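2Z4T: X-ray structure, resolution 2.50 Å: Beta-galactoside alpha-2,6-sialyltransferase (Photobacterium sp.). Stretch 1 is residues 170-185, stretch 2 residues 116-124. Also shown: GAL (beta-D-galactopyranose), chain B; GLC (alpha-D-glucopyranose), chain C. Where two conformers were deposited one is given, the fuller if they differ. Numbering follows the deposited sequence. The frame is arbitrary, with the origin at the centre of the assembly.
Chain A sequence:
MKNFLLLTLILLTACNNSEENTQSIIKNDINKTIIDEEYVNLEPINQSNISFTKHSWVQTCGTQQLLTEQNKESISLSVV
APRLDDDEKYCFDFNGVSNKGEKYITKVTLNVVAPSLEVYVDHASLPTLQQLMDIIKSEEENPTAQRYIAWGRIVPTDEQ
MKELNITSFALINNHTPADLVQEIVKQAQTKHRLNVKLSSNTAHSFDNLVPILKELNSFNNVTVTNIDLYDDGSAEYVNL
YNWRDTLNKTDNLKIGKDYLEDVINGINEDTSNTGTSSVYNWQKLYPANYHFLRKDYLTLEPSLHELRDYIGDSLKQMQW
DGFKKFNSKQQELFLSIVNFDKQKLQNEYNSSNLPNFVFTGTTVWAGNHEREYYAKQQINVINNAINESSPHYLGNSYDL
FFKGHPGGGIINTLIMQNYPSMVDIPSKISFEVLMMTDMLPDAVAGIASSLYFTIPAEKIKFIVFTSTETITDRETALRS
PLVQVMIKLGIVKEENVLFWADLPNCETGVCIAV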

ATOM      1  N   ALA A 170      -6.030   3.931  14.611  1.00 40.56           N
ATOM      2  CA  ALA A 170      -4.948   4.894  14.775  1.00 40.53           C
ATOM      3  C   ALA A 170      -3.646   4.206  15.221  1.00 40.60           C
ATOM      4  O   ALA A 170      -3.614   3.545  16.252  1.00 41.07           O
ATOM      5  CB  ALA A 170      -5.366   5.987  15.771  1.00 39.65           C
ATOM      6  N   LEU A 171      -2.582   4.374  14.451  1.00 40.72           N
ATOM      7  CA  LEU A 171      -1.256   3.888  14.833  1.00 41.08           C
ATOM      8  C   LEU A 171      -0.785   4.452  16.183  1.00 41.88           C
ATOM      9  O   LEU A 171      -0.933   5.639  16.449  1.00 42.64           O
ATOM     10  CB  LEU A 171      -0.243   4.268  13.746  1.00 40.24           C
ATOM     11  CG  LEU A 171      -0.439   3.576  12.410  1.00 38.99           C
ATOM     12  CD1 LEU A 171       0.266   4.357  11.354  1.00 36.84           C
ATOM     13  CD2 LEU A 171       0.068   2.129  12.468  1.00 36.63           C
ATOM     14  N   ILE A 172      -0.226   3.600  17.033  1.00 42.58           N
ATOM     15  CA  ILE A 172       0.450   4.058  18.240  1.00 43.16           C
ATOM     16  C   ILE A 172       1.938   3.805  18.031  1.00 43.38           C
ATOM     17  O   ILE A 172       2.341   2.678  17.693  1.00 42.77           O
ATOM     18  CB  ILE A 172      -0.015   3.304  19.506  1.00 43.42           C
ATOM     19  CG1 ILE A 172      -1.553   3.249  19.606  1.00 44.86           C
ATOM     20  CG2 ILE A 172       0.641   3.897  20.761  1.00 43.14           C
ATOM     21  CD1 ILE A 172      -2.248   4.540  20.055  1.00 47.12           C
ATOM     22  N   ASN A 173       2.752   4.849  18.225  1.00 43.75           N
ATOM     23  CA  ASN A 173       4.194   4.760  17.988  1.00 44.31           C
ATOM     24  C   ASN A 173       4.491   4.167  16.603  1.00 44.10           C
ATOM     25  O   ASN A 173       5.423   3.358  16.444  1.00 44.04           O
ATOM     26  CB  ASN A 173       4.883   3.919  19.082  1.00 44.78           C
ATOM     27  CG  ASN A 173       4.605   4.439  20.488  1.00 48.13           C
ATOM     28  OD1 ASN A 173       4.716   5.646  20.744  1.00 51.92           O
ATOM     29  ND2 ASN A 173       4.236   3.532  21.408  1.00 48.04           N
ATOM     30  N   ASN A 174       3.662   4.539  15.622  1.00 43.68           N
ATOM     31  CA  ASN A 174       3.824   4.121  14.225  1.00 43.41           C
ATOM     32  C   ASN A 174       3.526   2.675  13.915  1.00 42.95           C
ATOM     33  O   ASN A 174       3.790   2.216  12.794  1.00 42.51           O
ATOM     34  CB  ASN A 174       5.236   4.437  13.754  1.00 43.63           C
ATOM     35  CG  ASN A 174       5.513   5.912  13.770  1.00 46.03           C
ATOM     36  OD1 ASN A 174       4.614   6.725  13.526  1.00 48.50           O
ATOM     37  ND2 ASN A 174       6.752   6.276  14.051  1.00 47.95           N
ATOM     38  N   HIS A 175       2.997   1.959  14.905  1.00 42.51           N
ATOM     39  CA  HIS A 175       2.759   0.539  14.760  1.00 42.64           C
ATOM     40  C   HIS A 175       1.313   0.123  15.087  1.00 42.26           C
ATOM     41  O   HIS A 175       0.537   0.873  15.703  1.00 41.71           O
ATOM     42  CB  HIS A 175       3.785  -0.253  15.591  1.00 43.25           C
ATOM     43  CG  HIS A 175       5.214   0.057  15.244  1.00 46.14           C
ATOM     44  ND1 HIS A 175       6.156   0.407  16.189  1.00 48.74           N
ATOM     45  CD2 HIS A 175       5.856   0.097  14.050  1.00 47.52           C
ATOM     46  CE1 HIS A 175       7.313   0.646  15.597  1.00 47.77           C
ATOM     47  NE2 HIS A 175       7.160   0.459  14.298  1.00 47.92           N
ATOM     48  N   THR A 176       0.970  -1.074  14.624  1.00 41.86           N
ATOM     49  CA  THR A 176      -0.242  -1.792  15.005  1.00 41.74           C
ATOM     50  C   THR A 176      -0.675  -1.430  16.423  1.00 42.17           C
ATOM     51  O   THR A 176       0.068  -1.651  17.378  1.00 42.49           O
ATOM     52  CB  THR A 176       0.010  -3.323  14.908  1.00 41.85           C
ATOM     53  OG1 THR A 176       0.466  -3.633  13.583  1.00 40.39           O
ATOM     54  CG2 THR A 176      -1.240  -4.134  15.236  1.00 40.32           C
ATOM     55  N   PRO A 177      -1.867  -0.835  16.556  1.00 42.20           N
ATOM     56  CA  PRO A 177      -2.389  -0.507  17.864  1.00 42.01           C
ATOM     57  C   PRO A 177      -3.103  -1.673  18.527  1.00 42.28           C
ATOM     58  O   PRO A 177      -3.618  -2.557  17.843  1.00 42.27           O
ATOM     59  CB  PRO A 177      -3.377   0.616  17.564  1.00 42.20           C
ATOM     60  CG  PRO A 177      -3.860   0.336  16.156  1.00 42.09           C
ATOM     61  CD  PRO A 177      -2.753  -0.396  15.456  1.00 42.05           C
ATOM     62  N   ALA A 178      -3.149  -1.651  19.860  1.00 42.34           N
ATOM     63  CA  ALA A 178      -3.847  -2.672  20.638  1.00 42.57           C
ATOM     64  C   ALA A 178      -5.277  -2.858  20.157  1.00 42.95           C
ATOM     65  O   ALA A 178      -5.765  -3.986  20.082  1.00 43.53           O
ATOM     66  CB  ALA A 178      -3.825  -2.330  22.155  1.00 41.77           C
ATOM     67  N   ASP A 179      -5.959  -1.762  19.834  1.00 43.29           N
ATOM     68  CA  ASP A 179      -7.361  -1.889  19.448  1.00 44.19           C
ATOM     69  C   ASP A 179      -7.533  -2.598  18.099  1.00 43.75           C
ATOM     70  O   ASP A 179      -8.548  -3.228  17.868  1.00 44.75           O
ATOM     71  CB  ASP A 179      -8.165  -0.564  19.576  1.00 44.31           C
ATOM     72  CG  ASP A 179      -7.722   0.522  18.581  1.00 47.60           C
ATOM     73  OD1 ASP A 179      -6.525   0.621  18.238  1.00 49.48           O
ATOM     74  OD2 ASP A 179      -8.593   1.303  18.144  1.00 51.52           O
ATOM     75  N   LEU A 180      -6.533  -2.544  17.236  1.00 43.66           N
ATOM     76  CA  LEU A 180      -6.573  -3.314  15.985  1.00 43.73           C
ATOM     77  C   LEU A 180      -6.445  -4.799  16.300  1.00 43.14           C
ATOM     78  O   LEU A 180      -7.179  -5.627  15.746  1.00 42.91           O
ATOM     79  CB  LEU A 180      -5.425  -2.908  15.064  1.00 43.35           C
ATOM     80  CG  LEU A 180      -5.514  -3.063  13.550  1.00 43.98           C
ATOM     81  CD1 LEU A 180      -4.116  -3.021  12.928  1.00 44.05           C
ATOM     82  CD2 LEU A 180      -6.275  -4.265  13.080  1.00 43.52           C
ATOM     83  N   VAL A 181      -5.504  -5.124  17.189  1.00 42.77           N
ATOM     84  CA  VAL A 181      -5.275  -6.513  17.604  1.00 42.36           C
ATOM     85  C   VAL A 181      -6.563  -7.077  18.219  1.00 42.76           C
ATOM     86  O   VAL A 181      -7.038  -8.139  17.786  1.00 42.66           O
ATOM     87  CB  VAL A 181      -4.064  -6.664  18.569  1.00 42.24           C
ATOM     88  CG1 VAL A 181      -4.005  -8.074  19.150  1.00 41.88           C
ATOM     89  CG2 VAL A 181      -2.754  -6.323  17.867  1.00 40.01           C
ATOM     90  N   GLN A 182      -7.142  -6.355  19.188  1.00 42.88           N
ATOM     91  CA  GLN A 182      -8.406  -6.746  19.826  0.50 43.17           C
ATOM     92  C   GLN A 182      -9.516  -7.002  18.804  1.00 43.35           C
ATOM     93  O   GLN A 182     -10.273  -7.968  18.903  1.00 43.07           O
ATOM     94  CB  GLN A 182      -8.848  -5.664  20.816  0.50 43.08           C
ATOM     95  CG  GLN A 182      -7.989  -5.590  22.070  0.50 43.38           C
ATOM     96  CD  GLN A 182      -8.021  -4.229  22.753  0.50 44.29           C
ATOM     97  OE1 GLN A 182      -7.123  -3.907  23.529  0.50 45.20           O
ATOM     98  NE2 GLN A 182      -9.046  -3.424  22.464  0.50 43.56           N
ATOM     99  N   GLU A 183      -9.621  -6.112  17.818  1.00 43.56           N
ATOM    100  CA  GLU A 183     -10.657  -6.295  16.811  1.00 44.46           C
ATOM    101  C   GLU A 183     -10.431  -7.572  15.996  1.00 44.35           C
ATOM    102  O   GLU A 183     -11.386  -8.300  15.693  1.00 45.05           O
ATOM    103  CB  GLU A 183     -10.804  -5.071  15.913  1.00 44.83           C
ATOM    104  CG  GLU A 183     -12.048  -5.110  15.022  1.00 48.35           C
ATOM    105  CD  GLU A 183     -13.349  -5.399  15.820  1.00 52.42           C
ATOM    106  OE1 GLU A 183     -13.594  -4.703  16.845  1.00 51.58           O
ATOM    107  OE2 GLU A 183     -14.105  -6.330  15.414  1.00 52.67           O
ATOM    108  N   ILE A 184      -9.173  -7.859  15.674  1.00 43.68           N
ATOM    109  CA  ILE A 184      -8.815  -9.106  15.014  1.00 43.01           C
ATOM    110  C   ILE A 184      -9.146 -10.335  15.909  1.00 43.37           C
ATOM    111  O   ILE A 184      -9.658 -11.364  15.431  1.00 42.86           O
ATOM    112  CB  ILE A 184      -7.325  -9.078  14.601  1.00 42.91           C
ATOM    113  CG1 ILE A 184      -7.100  -7.962  13.575  1.00 41.57           C
ATOM    114  CG2 ILE A 184      -6.842 -10.449  14.078  1.00 41.80           C
ATOM    115  CD1 ILE A 184      -5.662  -7.595  13.366  1.00 39.96           C
ATOM    116  N   VAL A 185      -8.864 -10.224  17.201  1.00 43.53           N
ATOM    117  CA  VAL A 185      -9.167 -11.308  18.128  1.00 44.08           C
ATOM    118  C   VAL A 185     -10.665 -11.590  18.162  1.00 45.03           C
ATOM    119  O   VAL A 185     -11.076 -12.754  18.148  1.00 44.90           O
ATOM    120  CB  VAL A 185      -8.628 -11.028  19.544  1.00 43.97           C
ATOM    121  CG1 VAL A 185      -9.261 -11.983  20.579  1.00 42.47           C
ATOM    122  CG2 VAL A 185      -7.121 -11.134  19.539  1.00 43.20           C
TER
HETATM  123  C1  GAL B   2      10.235   7.152  10.642  1.00 40.47           C
HETATM  124  C2  GAL B   2      10.862   5.840  11.108  1.00 40.85           C
HETATM  125  C3  GAL B   2      11.819   5.330  10.033  1.00 39.73           C
HETATM  126  C4  GAL B   2      11.125   5.288   8.665  1.00 37.18           C
HETATM  127  C5  GAL B   2      10.435   6.614   8.337  1.00 34.85           C
HETATM  128  C6  GAL B   2       9.557   6.539   7.085  1.00 34.45           C
HETATM  129  O2  GAL B   2      11.515   6.040  12.352  1.00 41.21           O
HETATM  130  O3  GAL B   2      12.300   4.038  10.377  1.00 42.05           O
HETATM  131  O4  GAL B   2      10.190   4.231   8.673  1.00 34.87           O
HETATM  132  O5  GAL B   2       9.587   6.966   9.402  1.00 36.11           O
HETATM  133  O6  GAL B   2      10.309   6.353   5.903  1.00 32.27           O
HETATM  134  C1  GLC C   1       7.052  10.694  13.023  1.00 49.13           C
HETATM  135  C2  GLC C   1       6.857  10.367  11.540  1.00 47.89           C
HETATM  136  C3  GLC C   1       7.463   8.993  11.260  1.00 46.55           C
HETATM  137  C4  GLC C   1       8.920   8.878  11.749  1.00 46.82           C
HETATM  138  C5  GLC C   1       9.016   9.373  13.218  1.00 48.22           C
HETATM  139  C6  GLC C   1      10.382   9.424  13.932  1.00 50.08           C
HETATM  140  O1  GLC C   1       6.444   9.710  13.854  1.00 51.14           O
HETATM  141  O2  GLC C   1       5.498  10.331  11.167  1.00 48.32           O
HETATM  142  O3  GLC C   1       7.320   8.695   9.896  1.00 46.36           O
HETATM  143  O4  GLC C   1       9.297   7.520  11.628  1.00 43.34           O
HETATM  144  O5  GLC C   1       8.444  10.676  13.298  1.00 49.33           O
HETATM  145  O6  GLC C   1      11.504   9.074  13.148  1.00 51.69           O
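Stretch 2 (116-124) SLEVYVDHA

Stretch 2 packs on stretch 1 as an extended strand, Ser116 to Asp122, running almost opposite to the helix that begins at Ala178: the two N-to-C directions make an angle of 169°, and the axes come no closer than 11.2 Å, a separation filled by side chains. The antiparallel register places Leu117 near Ile184, Val121 near Thr176 and His123 near Asn174, with CA–CA distances of 8.4, 6.6 and 5.4 Å, so the two backbones draw together toward the C-terminal end of stretch 2. No direct hydrogen bond crosses the interface, which buries 430 Å² counted over both sides; the strand contacts are mainly apolar, and just beyond them His123 adds a CH-pi contact and a water bridge. Ser116 lies beyond the reach of stretch 1. Leu117 (chi1 t, chi2 p) opens the contact, pointing toward the helix and setting CD2 4.1 Å from CG1 of Ile184. Glu118, the next residue in the alternating pattern of the strand, does not touch stretch 1; its OE2 accepts a 2.6 Å hydrogen bond from OH of Tyr120, which joins two side chains one strand repeat apart. Val119 (t) points toward the helix and meets two residues one turn apart: the closest pairs are its CG2 and CD1 of Ile184 at 3.9 Å, and its CG1 and CD2 of Leu180 at 4.2 Å. The CA-to-CB bond of Ile184 points sideways, but the end of the side chain comes nearer, which lets it reach both Leu117 and Val119. Tyr120 points away from stretch 1. Val121 (t) points toward it again and spans the helix and the preceding loop: its CG2 lies 4.0 Å from CD1 of Leu180 and 3.7 Å from OG1 of Thr176, its CG1 3.6 Å from the same OG1 and 3.8 Å from CD2 of Leu171. The CA-to-CB bond of Asp122 points away, and its backbone makes the contact, with O 3.5 Å from CD1 of Leu171; its OD1 accepts a hydrogen bond from N of Ala124 at 3.0 Å, bracing the chain where it leaves the strand. His123 (chi1 p) points toward the type I' turn formed by Ile172 to His175. That turn is closed by paired backbone hydrogen bonds, from N of Ile172 to O of His175 at 3.1 Å and from N of His175 to O of Ile172 at 3.0 Å. CA of His123 lies 3.7 Å from CD1 of Leu171, and CB of Asn174 sits over one face of the His123 ring, 4.2 Å from the centroid, in a CH-pi contact. Water 1 adds a bridge, donating to O of Asn174 at 2.7 Å and hydrogen-bonding with ND1 of His123 at 2.8 Å. On the ring's other nitrogen, NE2 of His123 donates to O4 of galactose at 2.9 Å and to O5 of galactose at 3.2 Å, while ND2 of Asn174 makes a weak 3.5 Å hydrogen bond to O1 of glucose. Ala124 ends the stretch clear of stretch 1, its CB 3.8 Å from C6 of galactose.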

ATOM      1  N   SER A 116     -13.493 -13.679   5.648  1.00 43.52           N
ATOM      2  CA  SER A 116     -12.101 -13.322   5.420  1.00 43.57           C
ATOM      3  C   SER A 116     -11.761 -11.916   5.920  1.00 43.87           C
ATOM      4  O   SER A 116     -12.606 -11.006   5.990  1.00 43.87           O
ATOM      5  CB  SER A 116     -11.739 -13.469   3.948  1.00 43.54           C
ATOM      6  OG  SER A 116     -12.361 -12.441   3.199  1.00 43.00           O
ATOM      7  N   LEU A 117     -10.503 -11.765   6.282  1.00 44.07           N
ATOM      8  CA  LEU A 117      -9.997 -10.522   6.805  1.00 44.18           C
ATOM      9  C   LEU A 117      -8.697 -10.191   6.065  1.00 43.97           C
ATOM     10  O   LEU A 117      -7.898 -11.093   5.683  1.00 43.61           O
ATOM     11  CB  LEU A 117      -9.777 -10.663   8.307  1.00 44.09           C
ATOM     12  CG  LEU A 117      -9.509  -9.414   9.140  1.00 45.62           C
ATOM     13  CD1 LEU A 117     -10.664  -8.437   9.028  1.00 47.39           C
ATOM     14  CD2 LEU A 117      -9.260  -9.784  10.595  1.00 45.27           C
ATOM     15  N   GLU A 118      -8.532  -8.893   5.806  1.00 43.41           N
ATOM     16  CA  GLU A 118      -7.315  -8.351   5.231  1.00 42.25           C
ATOM     17  C   GLU A 118      -6.888  -7.201   6.112  1.00 41.62           C
ATOM     18  O   GLU A 118      -7.671  -6.275   6.322  1.00 41.11           O
ATOM     19  CB  GLU A 118      -7.575  -7.829   3.836  1.00 42.35           C
ATOM     20  CG  GLU A 118      -7.771  -8.899   2.793  1.00 42.80           C
ATOM     21  CD  GLU A 118      -8.191  -8.305   1.459  1.00 42.66           C
ATOM     22  OE1 GLU A 118      -8.300  -9.071   0.481  1.00 41.69           O
ATOM     23  OE2 GLU A 118      -8.423  -7.072   1.405  1.00 41.78           O
ATOM     24  N   VAL A 119      -5.662  -7.287   6.643  1.00 40.84           N
ATOM     25  CA  VAL A 119      -5.109  -6.273   7.537  1.00 40.17           C
ATOM     26  C   VAL A 119      -3.899  -5.588   6.874  1.00 40.22           C
ATOM     27  O   VAL A 119      -3.007  -6.259   6.346  1.00 40.32           O
ATOM     28  CB  VAL A 119      -4.715  -6.898   8.884  1.00 40.40           C
ATOM     29  CG1 VAL A 119      -4.206  -5.841   9.846  1.00 40.40           C
ATOM     30  CG2 VAL A 119      -5.897  -7.658   9.516  1.00 39.55           C
ATOM     31  N   TYR A 120      -3.874  -4.256   6.894  1.00 39.35           N
ATOM     32  CA  TYR A 120      -2.809  -3.488   6.256  1.00 38.92           C
ATOM     33  C   TYR A 120      -2.264  -2.423   7.196  1.00 39.01           C
ATOM     34  O   TYR A 120      -3.021  -1.560   7.661  1.00 39.08           O
ATOM     35  CB  TYR A 120      -3.332  -2.767   5.014  1.00 39.18           C
ATOM     36  CG  TYR A 120      -4.098  -3.605   3.999  1.00 38.23           C
ATOM     37  CD1 TYR A 120      -3.466  -4.068   2.850  1.00 37.34           C
ATOM     38  CD2 TYR A 120      -5.460  -3.882   4.170  1.00 37.50           C
ATOM     39  CE1 TYR A 120      -4.144  -4.816   1.895  1.00 38.51           C
ATOM     40  CE2 TYR A 120      -6.163  -4.626   3.219  1.00 39.30           C
ATOM     41  CZ  TYR A 120      -5.488  -5.086   2.076  1.00 39.60           C
ATOM     42  OH  TYR A 120      -6.140  -5.811   1.117  1.00 38.89           O
ATOM     43  N   VAL A 121      -0.959  -2.471   7.472  1.00 38.46           N
ATOM     44  CA  VAL A 121      -0.364  -1.571   8.444  1.00 37.80           C
ATOM     45  C   VAL A 121       0.887  -0.898   7.883  1.00 38.90           C
ATOM     46  O   VAL A 121       1.835  -1.567   7.405  1.00 39.06           O
ATOM     47  CB  VAL A 121      -0.007  -2.303   9.769  1.00 37.67           C
ATOM     48  CG1 VAL A 121       0.423  -1.309  10.857  1.00 35.91           C
ATOM     49  CG2 VAL A 121      -1.187  -3.161  10.277  1.00 36.91           C
ATOM     50  N   ASP A 122       0.899   0.431   7.972  1.00 38.53           N
ATOM     51  CA  ASP A 122       2.056   1.208   7.597  1.00 38.50           C
ATOM     52  C   ASP A 122       1.926   2.662   8.051  1.00 38.53           C
ATOM     53  O   ASP A 122       0.837   3.240   8.050  1.00 38.50           O
ATOM     54  CB  ASP A 122       2.273   1.150   6.072  1.00 38.59           C
ATOM     55  CG  ASP A 122       3.427   2.031   5.623  1.00 38.70           C
ATOM     56  OD1 ASP A 122       4.522   1.941   6.225  1.00 40.83           O
ATOM     57  OD2 ASP A 122       3.244   2.826   4.685  1.00 38.93           O
ATOM     58  N   HIS A 123       3.056   3.258   8.400  1.00 38.48           N
ATOM     59  CA  HIS A 123       3.079   4.618   8.904  1.00 38.33           C
ATOM     60  C   HIS A 123       3.760   5.509   7.876  1.00 38.51           C
ATOM     61  O   HIS A 123       3.715   6.733   8.009  1.00 39.51           O
ATOM     62  CB  HIS A 123       3.884   4.681  10.204  1.00 37.77           C
ATOM     63  CG  HIS A 123       5.343   4.423   9.995  1.00 37.90           C
ATOM     64  ND1 HIS A 123       5.847   3.156   9.776  1.00 36.28           N
ATOM     65  CD2 HIS A 123       6.397   5.272   9.906  1.00 36.56           C
ATOM     66  CE1 HIS A 123       7.152   3.234   9.582  1.00 36.73           C
ATOM     67  NE2 HIS A 123       7.510   4.507   9.654  1.00 37.79           N
ATOM     68  N   ALA A 124       4.402   4.897   6.877  1.00 37.94           N
ATOM     69  CA  ALA A 124       5.243   5.619   5.911  1.00 37.51           C
ATOM     70  C   ALA A 124       4.457   5.971   4.646  1.00 37.56           C
ATOM     71  O   ALA A 124       3.268   6.279   4.748  1.00 37.43           O
ATOM     72  CB  ALA A 124       6.480   4.820   5.586  1.00 37.33           C
TER
HETATM   73  O   HOH W   1       4.432   0.854  10.557  1.00 26.46           O